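Amine Dehydrogenase (Pseudomonas putida, PDB 1JMX) probably forms the beta-propeller subunit of a heme c-containing enzyme complex that oxidises primary amines to aldehydes. Local coordinates at residues R154-D157 with L161-A164; A81-V86 with V106-N111; N21-V26 with I70-C75; L277-L282 with D324-V329. All coordinates share one frame; numbering follows the deposited sequence.

Interaction 1 of 4, residues R154-D157 with L161-A164; sequences RAAD and LYVA
Tyr162 N gives its hydrogen to Arg154 O at 2.9 Å, and Arg154 N returns the bond to Tyr162 O at 3.0 Å. Both N-H groups point well at their acceptors (160° and 158°), and this exchange of two bonds between the same residues marks an antiparallel hydrogen-bonded pair. Arg154 N lies in the carbonyl plane of Tyr162, whereas Tyr162 N is somewhat tilted from that of Arg154. One step on, Ala155 and Leu161 make the next, non-hydrogen-bonded pair of this beta hairpin. Here Leu161 reaches across, bringing Leu161 CD1 to 4.0 Å from Ala155 CB. Tyr162 lies on the other face of the sheet. With its CG anti to the carbonyl carbon (chi1 -76°), its ring extends toward the loop, where Ala156 CB meets the ring edge in plane, 3.6 Å from Tyr162 CE1. The phenol oxygen looks to the next strand and hydrogen-bonds Lys170 NZ, while the Arg154 side chain leads away from the hairpin toward Phe210 and Leu240. The chemistry is thus divided: paired peptide groups fix the register of the two strands, the Ala155-Leu161 contact packs the strand ends, and the Ala156-Tyr162 contact packs the start of the turn.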
loop_
_atom_site.group_PDB
_atom_site.type_symbol
_atom_site.label_atom_id
_atom_site.label_comp_id
_atom_site.label_asym_id
_atom_site.label_seq_id
_atom_site.Cartn_x
_atom_site.Cartn_y
_atom_site.Cartn_z
ATOM N N ARG B 154 -24.786 8.734 17.804
ATOM C CA ARG B 154 -25.403 10.015 18.149
ATOM C C ARG B 154 -26.553 9.750 19.112
ATOM O O ARG B 154 -27.353 8.851 18.895
ATOM C CB ARG B 154 -25.941 10.744 16.909
ATOM C CG ARG B 154 -24.901 11.172 15.863
ATOM C CD ARG B 154 -23.958 12.245 16.355
ATOM N NE ARG B 154 -24.663 13.387 16.923
ATOM C CZ ARG B 154 -25.201 14.381 16.220
ATOM N NH1 ARG B 154 -25.130 14.387 14.892
ATOM N NH2 ARG B 154 -25.786 15.394 16.857
ATOM N N ALA B 155 -26.616 10.517 20.191
ATOM C CA ALA B 155 -27.678 10.355 21.170
ATOM C C ALA B 155 -28.882 11.191 20.763
ATOM O O ALA B 155 -28.772 12.400 20.556
ATOM C CB ALA B 155 -27.192 10.771 22.555
ATOM N N ALA B 156 -30.015 10.527 20.583
ATOM C CA ALA B 156 -31.248 11.201 20.227
ATOM C C ALA B 156 -31.766 11.958 21.454
ATOM O O ALA B 156 -31.287 11.749 22.568
ATOM C CB ALA B 156 -32.272 10.190 19.745
ATOM N N ASP B 157 -32.728 12.847 21.226
ATOM C CA ASP B 157 -33.354 13.667 22.265
ATOM C C ASP B 157 -33.967 12.885 23.423
ATOM O O ASP B 157 -33.968 13.352 24.566
ATOM C CB ASP B 157 -34.457 14.537 21.654
ATOM C CG ASP B 157 -33.924 15.753 20.940
ATOM O OD1 ASP B 157 -32.717 16.061 21.061
ATOM O OD2 ASP B 157 -34.740 16.417 20.259
ATOM N N LEU B 161 -29.639 5.877 21.895
ATOM C CA LEU B 161 -28.364 5.982 21.207
ATOM C C LEU B 161 -28.399 5.275 19.861
ATOM O O LEU B 161 -28.616 4.066 19.784
ATOM C CB LEU B 161 -27.251 5.389 22.083
ATOM C CG LEU B 161 -25.786 5.694 21.768
ATOM C CD1 LEU B 161 -25.498 7.156 22.059
ATOM C CD2 LEU B 161 -24.887 4.797 22.608
ATOM N N TYR B 162 -28.247 6.050 18.794
ATOM C CA TYR B 162 -28.215 5.498 17.446
ATOM C C TYR B 162 -26.778 5.141 17.143
ATOM O O TYR B 162 -25.886 5.982 17.208
ATOM C CB TYR B 162 -28.808 6.484 16.442
ATOM C CG TYR B 162 -30.309 6.497 16.550
ATOM C CD1 TYR B 162 -30.969 7.483 17.288
ATOM C CD2 TYR B 162 -31.069 5.472 15.982
ATOM C CE1 TYR B 162 -32.345 7.445 17.464
ATOM C CE2 TYR B 162 -32.442 5.426 16.149
ATOM C CZ TYR B 162 -33.075 6.413 16.889
ATOM O OH TYR B 162 -34.435 6.367 17.045
ATOM N N VAL B 163 -26.565 3.856 16.905
ATOM C CA VAL B 163 -25.245 3.299 16.660
ATOM C C VAL B 163 -25.044 2.803 15.236
ATOM O O VAL B 163 -25.761 1.926 14.767
ATOM C CB VAL B 163 -24.995 2.110 17.630
ATOM C CG1 VAL B 163 -23.650 1.478 17.372
ATOM C CG2 VAL B 163 -25.108 2.576 19.075
ATOM N N ALA B 164 -24.043 3.353 14.565
ATOM C CA ALA B 164 -23.717 2.944 13.211
ATOM C C ALA B 164 -22.768 1.749 13.276
ATOM O O ALA B 164 -21.684 1.834 13.851
ATOM C CB ALA B 164 -23.077 4.098 12.444
#

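Interaction 2 of 4, residues A81-V86 with V106-N111; sequences ANLSSV and VYATVN
Leu83 lies against Val110 and Ala108, and nearly all of the contact passes through it. Leu83 CB sits 4.0 Å from Val110 CG2, while the branch end of the same leucine continues along the strand to put its CD2 at 4.1 Å from Ala108 CB. The closest approach involves the backbone: Leu83 O comes within 3.5 Å of Val110 CG1. Val110 therefore offers one methyl to the carbonyl oxygen and the other to the leucine side chain, and no hydrogen bond crosses between 81-86 and 106-111. This is the packing of neighbouring blades in a beta-propeller. Leu83 follows the outermost strand of one four-stranded sheet, where the chain leaves for the next blade, and Val110 and Ala108 belong to the long strand 105-115 of that blade; Ile67 touches both Leu83 and Ala108. Beyond Leu83 the character changes. The partly exposed Ser84 and Ser85 stand clear of 106-111, and the chain is shaped by local polar bonds instead. Asn82 OD1 accepts from Ser84 N at 2.9 Å in an Asx turn, with the donor above the carbonyl plane; Asn82 ND2 is held by Asp66 OD1, and Ser84 OG bonds Gly91 N.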
loop_
_atom_site.group_PDB
_atom_site.type_symbol
_atom_site.label_atom_id
_atom_site.label_comp_id
_atom_site.label_asym_id
_atom_site.label_seq_id
_atom_site.Cartn_x
_atom_site.Cartn_y
_atom_site.Cartn_z
ATOM N N ALA B 81 -11.467 10.916 29.971
ATOM C CA ALA B 81 -11.799 9.512 30.111
ATOM C C ALA B 81 -10.842 8.704 29.260
ATOM O O ALA B 81 -10.677 8.969 28.075
ATOM C CB ALA B 81 -13.234 9.264 29.670
ATOM N N ASN B 82 -10.140 7.776 29.889
ATOM C CA ASN B 82 -9.227 6.921 29.166
ATOM C C ASN B 82 -10.027 5.676 28.825
ATOM O O ASN B 82 -10.784 5.174 29.655
ATOM C CB ASN B 82 -8.009 6.578 30.024
ATOM C CG ASN B 82 -7.150 5.503 29.407
ATOM O OD1 ASN B 82 -7.131 4.376 29.875
ATOM N ND2 ASN B 82 -6.462 5.837 28.335
ATOM N N LEU B 83 -9.859 5.190 27.599
ATOM C CA LEU B 83 -10.584 4.023 27.125
ATOM C C LEU B 83 -9.912 2.674 27.398
ATOM O O LEU B 83 -10.358 1.642 26.899
ATOM C CB LEU B 83 -10.898 4.184 25.636
ATOM C CG LEU B 83 -11.601 5.492 25.259
ATOM C CD1 LEU B 83 -11.914 5.486 23.774
ATOM C CD2 LEU B 83 -12.877 5.686 26.074
ATOM N N SER B 84 -8.877 2.674 28.230
ATOM C CA SER B 84 -8.165 1.440 28.571
ATOM C C SER B 84 -8.184 1.189 30.072
ATOM O O SER B 84 -7.128 1.070 30.693
ATOM C CB SER B 84 -6.714 1.511 28.097
ATOM O OG SER B 84 -6.652 1.688 26.706
ATOM N N SER B 85 -9.378 1.088 30.646
ATOM C CA SER B 85 -9.520 0.865 32.082
ATOM C C SER B 85 -9.442 -0.599 32.504
ATOM O O SER B 85 -9.252 -0.890 33.684
ATOM C CB SER B 85 -10.810 1.492 32.600
ATOM O OG SER B 85 -11.931 0.932 31.951
ATOM N N VAL B 86 -9.617 -1.516 31.557
ATOM C CA VAL B 86 -9.531 -2.943 31.861
ATOM C C VAL B 86 -8.056 -3.349 31.834
ATOM O O VAL B 86 -7.358 -3.100 30.848
ATOM C CB VAL B 86 -10.343 -3.790 30.854
ATOM C CG1 VAL B 86 -10.183 -5.276 31.144
ATOM C CG2 VAL B 86 -11.803 -3.392 30.913
ATOM N N VAL B 106 -21.138 10.409 28.774
ATOM C CA VAL B 106 -20.451 10.296 27.499
ATOM C C VAL B 106 -20.344 8.794 27.239
ATOM O O VAL B 106 -20.001 8.023 28.133
ATOM C CB VAL B 106 -19.027 10.939 27.529
ATOM C CG1 VAL B 106 -18.305 10.703 26.202
ATOM C CG2 VAL B 106 -19.123 12.440 27.796
ATOM N N TYR B 107 -20.715 8.384 26.033
ATOM C CA TYR B 107 -20.669 6.988 25.642
ATOM C C TYR B 107 -19.537 6.798 24.636
ATOM O O TYR B 107 -19.203 7.702 23.882
ATOM C CB TYR B 107 -22.003 6.573 25.020
ATOM C CG TYR B 107 -23.205 7.109 25.761
ATOM C CD1 TYR B 107 -23.909 8.215 25.280
ATOM C CD2 TYR B 107 -23.602 6.550 26.976
ATOM C CE1 TYR B 107 -24.964 8.755 25.993
ATOM C CE2 TYR B 107 -24.658 7.079 27.694
ATOM C CZ TYR B 107 -25.333 8.185 27.200
ATOM O OH TYR B 107 -26.354 8.730 27.936
ATOM N N ALA B 108 -18.937 5.619 24.646
ATOM C CA ALA B 108 -17.852 5.326 23.730
ATOM C C ALA B 108 -17.757 3.828 23.542
ATOM O O ALA B 108 -17.785 3.087 24.521
ATOM C CB ALA B 108 -16.542 5.862 24.289
ATOM N N THR B 109 -17.763 3.354 22.300
ATOM C CA THR B 109 -17.600 1.919 22.142
ATOM C C THR B 109 -16.102 1.676 21.983
ATOM O O THR B 109 -15.402 2.414 21.279
ATOM C CB THR B 109 -18.485 1.251 21.037
ATOM O OG1 THR B 109 -17.673 0.786 19.963
ATOM C CG2 THR B 109 -19.551 2.163 20.547
ATOM N N VAL B 110 -15.610 0.733 22.777
ATOM C CA VAL B 110 -14.208 0.378 22.821
ATOM C C VAL B 110 -13.924 -0.989 22.220
ATOM O O VAL B 110 -14.529 -1.991 22.612
ATOM C CB VAL B 110 -13.699 0.380 24.292
ATOM C CG1 VAL B 110 -12.230 0.043 24.345
ATOM C CG2 VAL B 110 -13.964 1.727 24.955
ATOM N N ASN B 111 -13.025 -1.000 21.241
ATOM C CA ASN B 111 -12.559 -2.219 20.580
ATOM C C ASN B 111 -11.236 -2.471 21.313
ATOM O O ASN B 111 -10.226 -1.841 21.008
ATOM C CB ASN B 111 -12.275 -1.969 19.086
ATOM C CG ASN B 111 -13.522 -1.597 18.282
ATOM O OD1 ASN B 111 -13.417 -1.159 17.138
ATOM N ND2 ASN B 111 -14.693 -1.797 18.860
#

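Interaction 3 of 4, residues N21-V26 with I70-C75; sequences NNLHVV and IDLDTC
Leu72 meets Leu23 and Val25, the two residues of strand 22-27 that turn their side chains toward the 70-75 segment. All three are buried, and among them they account for most of the contact. The side chains of Leu23 and Leu72 run at about a right angle to each other and meet through methyls, Leu23 CD2 lying 3.9 Å from Leu72 CD1. Leu23 reaches this point because its CG is anti to the backbone N (chi1 -179°), which carries the branch out from the strand. Val25, two residues further along and on the same face, presents CG2 to the branch carbon of Leu72, with 4.1 Å between Val25 CG2 and Leu72 CG. Leu72 is thus held across both neighbours, while Ile15 and Ala57 add further apolar cover. The two segments belong to adjacent blades of the propeller, and Leu72 is the first residue past the end of strand 66-71. The turn it starts is shaped by Asp71. Asp71 OD2 accepts from Asp73 N at 3.1 Å, an Asx turn, and Asp71 OD1 receives the hydroxyl of Thr74, 2.7 Å from Thr74 OG1; both donors come from above the carboxylate plane. Arg55 forms salt bridges with Asp71 and Asp73, and the turn ends at Cys75, whose disulfide to Cys37 ties it covalently to the blade containing strand 22-27. The leucine and valine methyls provide an apolar, non-directional fit between the blades, whereas the carboxylate bonds shape the turn that presents Leu72, and the disulfide probably limits how far the sheets can part.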
loop_
_atom_site.group_PDB
_atom_site.type_symbol
_atom_site.label_atom_id
_atom_site.label_comp_id
_atom_site.label_asym_id
_atom_site.label_seq_id
_atom_site.Cartn_x
_atom_site.Cartn_y
_atom_site.Cartn_z
ATOM N N ASN B 21 -1.997 20.079 17.914
ATOM C CA ASN B 21 -2.981 19.632 18.892
ATOM C C ASN B 21 -3.803 20.825 19.331
ATOM O O ASN B 21 -3.961 21.074 20.514
ATOM C CB ASN B 21 -2.348 18.934 20.098
ATOM C CG ASN B 21 -3.265 17.891 20.698
ATOM O OD1 ASN B 21 -4.257 17.508 20.083
ATOM N ND2 ASN B 21 -2.936 17.417 21.890
ATOM N N ASN B 22 -4.325 21.563 18.358
ATOM C CA ASN B 22 -5.117 22.754 18.644
ATOM C C ASN B 22 -6.598 22.551 18.385
ATOM O O ASN B 22 -7.005 21.716 17.577
ATOM C CB ASN B 22 -4.704 23.944 17.759
ATOM C CG ASN B 22 -3.210 24.111 17.623
ATOM O OD1 ASN B 22 -2.460 23.979 18.592
ATOM N ND2 ASN B 22 -2.768 24.434 16.404
ATOM N N LEU B 23 -7.388 23.371 19.059
ATOM C CA LEU B 23 -8.826 23.403 18.884
ATOM C C LEU B 23 -9.011 24.892 18.681
ATOM O O LEU B 23 -8.635 25.692 19.533
ATOM C CB LEU B 23 -9.570 22.930 20.136
ATOM C CG LEU B 23 -11.104 22.894 20.055
ATOM C CD1 LEU B 23 -11.649 21.953 21.113
ATOM C CD2 LEU B 23 -11.707 24.290 20.231
ATOM N N HIS B 24 -9.506 25.268 17.513
ATOM C CA HIS B 24 -9.714 26.667 17.198
ATOM C C HIS B 24 -11.176 27.017 17.177
ATOM O O HIS B 24 -12.014 26.209 16.786
ATOM C CB HIS B 24 -9.111 26.991 15.836
ATOM C CG HIS B 24 -7.659 26.664 15.734
ATOM N ND1 HIS B 24 -7.187 25.594 15.008
ATOM C CD2 HIS B 24 -6.573 27.257 16.281
ATOM C CE1 HIS B 24 -5.872 25.543 15.112
ATOM N NE2 HIS B 24 -5.475 26.540 15.880
ATOM N N VAL B 25 -11.480 28.225 17.626
ATOM C CA VAL B 25 -12.844 28.717 17.620
ATOM C C VAL B 25 -12.889 29.750 16.501
ATOM O O VAL B 25 -12.093 30.690 16.473
ATOM C CB VAL B 25 -13.235 29.374 18.962
ATOM C CG1 VAL B 25 -14.682 29.828 18.912
ATOM C CG2 VAL B 25 -13.039 28.396 20.103
ATOM N N VAL B 26 -13.772 29.520 15.542
ATOM C CA VAL B 26 -13.928 30.414 14.414
ATOM C C VAL B 26 -15.187 31.242 14.597
ATOM O O VAL B 26 -16.261 30.711 14.867
ATOM C CB VAL B 26 -14.010 29.630 13.071
ATOM C CG1 VAL B 26 -14.406 30.561 11.920
ATOM C CG2 VAL B 26 -12.664 28.977 12.765
ATOM N N ILE B 70 -13.162 20.038 26.879
ATOM C CA ILE B 70 -12.480 21.322 26.963
ATOM C C ILE B 70 -13.515 22.440 27.024
ATOM O O ILE B 70 -14.437 22.479 26.213
ATOM C CB ILE B 70 -11.557 21.573 25.722
ATOM C CG1 ILE B 70 -10.508 20.463 25.574
ATOM C CG2 ILE B 70 -10.859 22.933 25.838
ATOM C CD1 ILE B 70 -9.338 20.592 26.518
ATOM N N ASP B 71 -13.385 23.322 28.008
ATOM C CA ASP B 71 -14.285 24.459 28.136
ATOM C C ASP B 71 -13.747 25.541 27.205
ATOM O O ASP B 71 -12.683 26.094 27.448
ATOM C CB ASP B 71 -14.307 24.965 29.582
ATOM C CG ASP B 71 -14.930 26.350 29.718
ATOM O OD1 ASP B 71 -14.563 27.063 30.666
ATOM O OD2 ASP B 71 -15.774 26.745 28.888
ATOM N N LEU B 72 -14.491 25.838 26.145
ATOM C CA LEU B 72 -14.089 26.840 25.157
ATOM C C LEU B 72 -13.861 28.267 25.675
ATOM O O LEU B 72 -13.029 28.997 25.130
ATOM C CB LEU B 72 -15.097 26.864 24.006
ATOM C CG LEU B 72 -14.848 25.959 22.797
ATOM C CD1 LEU B 72 -14.251 24.627 23.202
ATOM C CD2 LEU B 72 -16.146 25.776 22.042
ATOM N N ASP B 73 -14.613 28.673 26.697
ATOM C CA ASP B 73 -14.469 30.015 27.262
ATOM C C ASP B 73 -13.134 30.253 27.946
ATOM O O ASP B 73 -12.676 31.391 28.037
ATOM C CB ASP B 73 -15.579 30.316 28.279
ATOM C CG ASP B 73 -16.907 30.662 27.631
ATOM O OD1 ASP B 73 -16.974 30.846 26.400
ATOM O OD2 ASP B 73 -17.904 30.757 28.371
ATOM N N THR B 74 -12.505 29.185 28.419
ATOM C CA THR B 74 -11.242 29.315 29.129
ATOM C C THR B 74 -10.152 28.373 28.619
ATOM O O THR B 74 -8.997 28.479 29.031
ATOM C CB THR B 74 -11.444 29.016 30.643
ATOM O OG1 THR B 74 -11.906 27.664 30.810
ATOM C CG2 THR B 74 -12.476 29.969 31.258
ATOM N N CYS B 75 -10.530 27.458 27.734
ATOM C CA CYS B 75 -9.618 26.454 27.193
ATOM C C CYS B 75 -9.218 25.428 28.246
ATOM O O CYS B 75 -8.204 24.749 28.088
ATOM C CB CYS B 75 -8.349 27.087 26.615
ATOM S SG CYS B 75 -8.580 28.019 25.080
#

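Interaction 4 of 4, residues L277-L282 with D324-V329; sequences LAKYDL and DTLEKV
Leu326 packs between Leu277 and Lys279. Leu326 CD2 meets Leu277 CD1 at 3.6 Å, a methyl-to-methyl contact. Leu326 CD1 lies 4.0 Å from Lys279 CB and 3.8 Å from Leu277 O. The lysine and leucine chains lie alongside and run opposite ways, and further out Lys279 CD comes within 4.2 Å of Leu326 CG. Lys279 is extended throughout: a trans first torsion (chi1 -173°) swings the chain clear of the strand, and this full reach takes NZ beyond the leucine to the loop. There Lys279 NZ hydrogen-bonds Pro323 O and, weakly, Asp324 O at 3.2 Å. The carboxylate of Asp324 stays apart from the ammonium group, so the lysine chiefly grips backbone carbonyls. The loop belongs to the hairpin joining strands 317-322 and 327-333 of the neighbouring propeller blade, and Leu326 with Glu327 faces Asn322 in a G1 beta bulge. The left-handed backbone of Leu326 (phi 62°, psi 39°) fits the first position of that bulge and directs its side chain at strand 276-281. With an alanine here both methyls are gone, which would probably open a gap beside Leu277 CD1 and leave the aliphatic part of Lys279 freer to turn. Thr325 O also accepts a bond from Lys289 NZ on strand 286-292, beside 276-281.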
loop_
_atom_site.group_PDB
_atom_site.type_symbol
_atom_site.label_atom_id
_atom_site.label_comp_id
_atom_site.label_asym_id
_atom_site.label_seq_id
_atom_site.Cartn_x
_atom_site.Cartn_y
_atom_site.Cartn_z
ATOM N N LEU B 277 -16.853 20.068 -5.386
ATOM C CA LEU B 277 -17.960 20.340 -4.482
ATOM C C LEU B 277 -19.176 20.248 -5.402
ATOM O O LEU B 277 -19.294 21.028 -6.339
ATOM C CB LEU B 277 -17.846 21.755 -3.904
ATOM C CG LEU B 277 -18.480 22.116 -2.547
ATOM C CD1 LEU B 277 -18.607 23.632 -2.454
ATOM C CD2 LEU B 277 -19.842 21.485 -2.356
ATOM N N ALA B 278 -20.052 19.277 -5.177
ATOM C CA ALA B 278 -21.227 19.130 -6.027
ATOM C C ALA B 278 -22.521 19.505 -5.318
ATOM O O ALA B 278 -22.692 19.253 -4.129
ATOM C CB ALA B 278 -21.313 17.726 -6.581
ATOM N N LYS B 279 -23.443 20.070 -6.090
ATOM C CA LYS B 279 -24.738 20.527 -5.608
ATOM C C LYS B 279 -25.787 19.693 -6.329
ATOM O O LYS B 279 -25.848 19.713 -7.553
ATOM C CB LYS B 279 -24.894 22.009 -5.967
ATOM C CG LYS B 279 -26.101 22.695 -5.404
ATOM C CD LYS B 279 -25.982 24.191 -5.642
ATOM C CE LYS B 279 -27.248 24.913 -5.205
ATOM N NZ LYS B 279 -27.121 26.393 -5.303
ATOM N N TYR B 280 -26.573 18.926 -5.579
ATOM C CA TYR B 280 -27.593 18.076 -6.178
ATOM C C TYR B 280 -29.020 18.417 -5.806
ATOM O O TYR B 280 -29.296 18.915 -4.714
ATOM C CB TYR B 280 -27.365 16.613 -5.810
ATOM C CG TYR B 280 -26.209 15.992 -6.520
ATOM C CD1 TYR B 280 -24.911 16.155 -6.046
ATOM C CD2 TYR B 280 -26.402 15.264 -7.682
ATOM C CE1 TYR B 280 -23.830 15.612 -6.719
ATOM C CE2 TYR B 280 -25.328 14.715 -8.366
ATOM C CZ TYR B 280 -24.044 14.895 -7.880
ATOM O OH TYR B 280 -22.980 14.380 -8.569
ATOM N N ASP B 281 -29.929 18.055 -6.705
ATOM C CA ASP B 281 -31.352 18.250 -6.508
ATOM C C ASP B 281 -31.831 16.866 -6.084
ATOM O O ASP B 281 -31.776 15.932 -6.875
ATOM C CB ASP B 281 -32.000 18.646 -7.834
ATOM C CG ASP B 281 -33.437 19.069 -7.677
ATOM O OD1 ASP B 281 -34.245 18.283 -7.137
ATOM O OD2 ASP B 281 -33.756 20.198 -8.101
ATOM N N LEU B 282 -32.237 16.722 -4.823
ATOM C CA LEU B 282 -32.702 15.429 -4.302
ATOM C C LEU B 282 -33.915 14.883 -5.047
ATOM O O LEU B 282 -33.962 13.704 -5.401
ATOM C CB LEU B 282 -33.072 15.525 -2.816
ATOM C CG LEU B 282 -32.070 15.358 -1.673
ATOM C CD1 LEU B 282 -31.352 14.025 -1.765
ATOM C CD2 LEU B 282 -31.104 16.499 -1.693
ATOM N N ASP B 324 -25.277 29.337 -2.953
ATOM C CA ASP B 324 -26.133 29.639 -4.104
ATOM C C ASP B 324 -25.329 29.691 -5.395
ATOM O O ASP B 324 -25.641 28.992 -6.356
ATOM C CB ASP B 324 -26.866 30.970 -3.910
ATOM C CG ASP B 324 -27.699 30.998 -2.644
ATOM O OD1 ASP B 324 -28.481 30.044 -2.420
ATOM O OD2 ASP B 324 -27.559 31.970 -1.869
ATOM N N THR B 325 -24.288 30.513 -5.405
ATOM C CA THR B 325 -23.447 30.647 -6.578
ATOM C C THR B 325 -22.424 29.521 -6.690
ATOM O O THR B 325 -21.890 29.286 -7.763
ATOM C CB THR B 325 -22.722 32.014 -6.587
ATOM O OG1 THR B 325 -21.871 32.119 -5.439
ATOM C CG2 THR B 325 -23.735 33.156 -6.550
ATOM N N LEU B 326 -22.192 28.806 -5.587
ATOM C CA LEU B 326 -21.207 27.712 -5.514
ATOM C C LEU B 326 -19.777 28.200 -5.789
ATOM O O LEU B 326 -18.981 27.521 -6.449
ATOM C CB LEU B 326 -21.560 26.537 -6.447
ATOM C CG LEU B 326 -21.945 25.197 -5.790
ATOM C CD1 LEU B 326 -21.516 24.032 -6.673
ATOM C CD2 LEU B 326 -21.293 25.063 -4.431
ATOM N N GLU B 327 -19.453 29.380 -5.273
ATOM C CA GLU B 327 -18.128 29.929 -5.464
ATOM C C GLU B 327 -17.449 30.328 -4.175
ATOM O O GLU B 327 -18.076 30.871 -3.268
ATOM C CB GLU B 327 -18.163 31.100 -6.429
ATOM C CG GLU B 327 -18.418 30.655 -7.869
ATOM C CD GLU B 327 -18.305 31.780 -8.872
ATOM O OE1 GLU B 327 -18.482 31.513 -10.086
ATOM O OE2 GLU B 327 -18.035 32.927 -8.443
ATOM N N LYS B 328 -16.150 30.055 -4.117
ATOM C CA LYS B 328 -15.356 30.355 -2.948
ATOM C C LYS B 328 -15.260 31.850 -2.708
ATOM O O LYS B 328 -14.778 32.597 -3.558
ATOM C CB LYS B 328 -13.957 29.763 -3.082
ATOM C CG LYS B 328 -13.218 29.670 -1.755
ATOM C CD LYS B 328 -11.762 29.341 -1.944
ATOM C CE LYS B 328 -11.049 30.494 -2.607
ATOM N NZ LYS B 328 -9.601 30.211 -2.768
ATOM N N VAL B 329 -15.774 32.269 -1.556
ATOM C CA VAL B 329 -15.763 33.660 -1.120
ATOM C C VAL B 329 -14.414 33.984 -0.487
ATOM O O VAL B 329 -13.839 35.039 -0.760
ATOM C CB VAL B 329 -16.909 33.941 -0.101
ATOM C CG1 VAL B 329 -16.826 35.371 0.422
ATOM C CG2 VAL B 329 -18.268 33.696 -0.756
#

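Along the chain the contacts come in series: interaction 3, then 2, 1 and 4. Interaction 1 is a hairpin within one sheet, whereas the others each join two sheets, as expected for successive blades of a propeller. Interactions 3 and 2 use adjacent strands, 66-71 and 76-82, of a single sheet, which packs against the blades before and after it. The centres of interactions 1 and 2 are about 17 Å apart, and they touch where Leu161 CD1 lies 3.7 Å from Tyr107 CD1. Interactions 2 and 4, their centres about 39 Å apart, flank the chain's centre on opposite sides. Strand 345-348 completes the sheet containing strand 22-27, so the chain's two ends close the ring.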